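Local coordinates for isochorismatase family protein (Enterococcus faecalis, PDB 2A67), which is of unknown function but belongs to the isochorismatase family and is probably a hydrolase, at residues L7-F12 with E105-Q110. Sequence-based numbering, arbitrary orientation.
Sequences LLLIDF and EIAGVQ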
loop_
_atom_site.group_PDB
_atom_site.type_symbol
_atom_site.label_atom_id
_atom_site.label_comp_id
_atom_site.label_asym_id
_atom_site.label_seq_id
_atom_site.Cartn_x
_atom_site.Cartn_y
_atom_site.Cartn_z
ATOM N N LEU D 7 -7.002 -16.618 -8.465
ATOM C CA LEU D 7 -7.162 -16.478 -7.045
ATOM C C LEU D 7 -5.733 -16.423 -6.422
ATOM O O LEU D 7 -4.929 -17.357 -6.592
ATOM C CB LEU D 7 -7.882 -17.695 -6.513
ATOM C CG LEU D 7 -8.359 -17.728 -5.059
ATOM C CD1 LEU D 7 -9.379 -16.583 -4.766
ATOM C CD2 LEU D 7 -8.985 -19.086 -4.767
ATOM N N LEU D 8 -5.441 -15.325 -5.717
ATOM C CA LEU D 8 -4.141 -15.097 -5.168
ATOM C C LEU D 8 -4.236 -15.160 -3.634
ATOM O O LEU D 8 -4.853 -14.275 -3.009
ATOM C CB LEU D 8 -3.587 -13.752 -5.665
ATOM C CG LEU D 8 -2.138 -13.389 -5.209
ATOM C CD1 LEU D 8 -1.160 -14.404 -5.848
ATOM C CD2 LEU D 8 -1.832 -11.954 -5.650
ATOM N N LEU D 9 -3.625 -16.198 -3.037
ATOM C CA LEU D 9 -3.855 -16.534 -1.628
ATOM C C LEU D 9 -2.557 -16.336 -0.850
ATOM O O LEU D 9 -1.627 -17.110 -1.021
ATOM C CB LEU D 9 -4.362 -17.983 -1.487
ATOM C CG LEU D 9 -5.686 -18.320 -2.245
ATOM C CD1 LEU D 9 -6.016 -19.755 -2.061
ATOM C CD2 LEU D 9 -6.816 -17.425 -1.762
ATOM N N ILE D 10 -2.520 -15.299 -0.013
ATOM C CA ILE D 10 -1.268 -14.764 0.490
ATOM C C ILE D 10 -0.950 -15.244 1.921
ATOM O O ILE D 10 -1.689 -15.005 2.895
ATOM C CB ILE D 10 -1.221 -13.209 0.396
ATOM C CG1 ILE D 10 -1.401 -12.735 -1.054
ATOM C CG2 ILE D 10 0.129 -12.657 1.058
ATOM C CD1 ILE D 10 -1.810 -11.267 -1.135
ATOM N N ASP D 11 0.175 -15.933 2.020
ATOM C CA ASP D 11 0.824 -16.269 3.313
ATOM C C ASP D 11 -0.072 -16.986 4.295
ATOM O O ASP D 11 -0.025 -16.704 5.497
ATOM C CB ASP D 11 1.393 -15.008 4.010
ATOM C CG ASP D 11 2.552 -14.347 3.252
ATOM O OD1 ASP D 11 3.016 -14.843 2.217
ATOM O OD2 ASP D 11 3.025 -13.288 3.705
ATOM N N PHE D 12 -0.877 -17.915 3.813
ATOM C CA PHE D 12 -1.672 -18.781 4.662
ATOM C C PHE D 12 -0.832 -19.949 5.178
ATOM O O PHE D 12 -1.086 -21.122 4.838
ATOM C CB PHE D 12 -2.859 -19.346 3.885
ATOM C CG PHE D 12 -3.996 -18.399 3.738
ATOM C CD1 PHE D 12 -4.589 -17.810 4.871
ATOM C CD2 PHE D 12 -4.517 -18.121 2.478
ATOM C CE1 PHE D 12 -5.712 -16.951 4.716
ATOM C CE2 PHE D 12 -5.637 -17.255 2.317
ATOM C CZ PHE D 12 -6.223 -16.687 3.425
ATOM N N GLU D 105 -8.214 -12.103 -7.719
ATOM C CA GLU D 105 -9.043 -12.150 -6.504
ATOM C C GLU D 105 -8.118 -12.473 -5.323
ATOM O O GLU D 105 -7.560 -13.556 -5.245
ATOM C CB GLU D 105 -10.147 -13.229 -6.589
ATOM C CG GLU D 105 -11.063 -13.223 -5.356
ATOM C CD GLU D 105 -12.227 -14.223 -5.462
ATOM O OE1 GLU D 105 -12.608 -14.631 -6.604
ATOM O OE2 GLU D 105 -12.773 -14.554 -4.391
ATOM N N ILE D 106 -8.021 -11.556 -4.373
ATOM C CA ILE D 106 -6.985 -11.628 -3.337
ATOM C C ILE D 106 -7.527 -11.970 -1.955
ATOM O O ILE D 106 -8.557 -11.454 -1.516
ATOM C CB ILE D 106 -6.197 -10.283 -3.316
ATOM C CG1 ILE D 106 -5.467 -10.106 -4.661
ATOM C CG2 ILE D 106 -5.124 -10.249 -2.148
ATOM C CD1 ILE D 106 -5.042 -8.685 -5.030
ATOM N N ALA D 107 -6.796 -12.816 -1.233
ATOM C CA ALA D 107 -7.121 -13.158 0.154
ATOM C C ALA D 107 -5.776 -13.420 0.862
ATOM O O ALA D 107 -4.756 -13.653 0.189
ATOM C CB ALA D 107 -8.025 -14.425 0.193
ATOM N N GLY D 108 -5.761 -13.280 2.181
ATOM C CA GLY D 108 -4.614 -13.811 2.968
ATOM C C GLY D 108 -4.427 -13.071 4.247
ATOM O O GLY D 108 -5.346 -12.430 4.742
ATOM N N VAL D 109 -3.193 -13.145 4.759
ATOM C CA VAL D 109 -2.770 -12.557 6.028
ATOM C C VAL D 109 -1.346 -12.026 5.801
ATOM O O VAL D 109 -0.669 -12.490 4.875
ATOM C CB VAL D 109 -2.748 -13.645 7.182
ATOM C CG1 VAL D 109 -4.149 -14.336 7.324
ATOM C CG2 VAL D 109 -1.700 -14.715 6.858
ATOM N N GLN D 110 -0.913 -11.023 6.566
ATOM C CA GLN D 110 -1.793 -10.275 7.469
ATOM C C GLN D 110 -2.396 -9.101 6.701
ATOM O O GLN D 110 -1.723 -8.509 5.878
ATOM C CB GLN D 110 -1.007 -9.720 8.687
ATOM C CG GLN D 110 -0.717 -10.806 9.732
ATOM C CD GLN D 110 0.230 -10.305 10.793
ATOM O OE1 GLN D 110 -0.127 -9.504 11.658
ATOM N NE2 GLN D 110 1.457 -10.738 10.695
#
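L8 and A107 illustrate how two neighbouring parallel strands at the heart of an alpha/beta fold are laced together. L8 gives its N-H to E105 O (2.8 Å, nearly straight at 174°) and accepts A107 N at its own carbonyl; I10 repeats the pattern, its N-H going to A107 O and its O receiving V109 N. Alternation then sends L7, L9, E105 and A107 to one face of the sheet, and L8, I10 and I106 to the other.

I10 shows what one side chain can do in such a ladder. Its CB rests on A107 O, the acceptor of its own N-H, at 3.6 Å. I10 CG2 lies 3.9 Å from V109 O, whereas CG1, anti to the carbonyl carbon (chi1 -59°), stays beside A107 O and carries I10 CD1 slantwise across I106, to 3.6 Å from I106 CG2, with A107 O also near at 4.0 Å. On the reverse face L7 and E105 run side by side, and L7 CD1 lies along the E105 chain from CB to the carboxylate, 3.8 Å from E105 CD. That buried carboxylate is held by salt bridges to R5 and R36 and hydrogen bonds to Y40 and T132.

Past the strand end, F12 folds back so that one ring face lies over G108, with F12 CZ 3.3 Å from G108 CA. Glycine suits this place: a CB would strike I10 O, and the backbone angles themselves call for it. A cis peptide joins V109 to Q110, the N-cap of helix 111-125.

Strands 5-10 and 103-109 are the central pair of the parallel sheet, flanked by strands 47-52 and 128-137; helix 26-42 packs on L7, L9 and F12, and helix 111-125 on L8 and I10, while D11, salt-bridged to K81, also touches that helix.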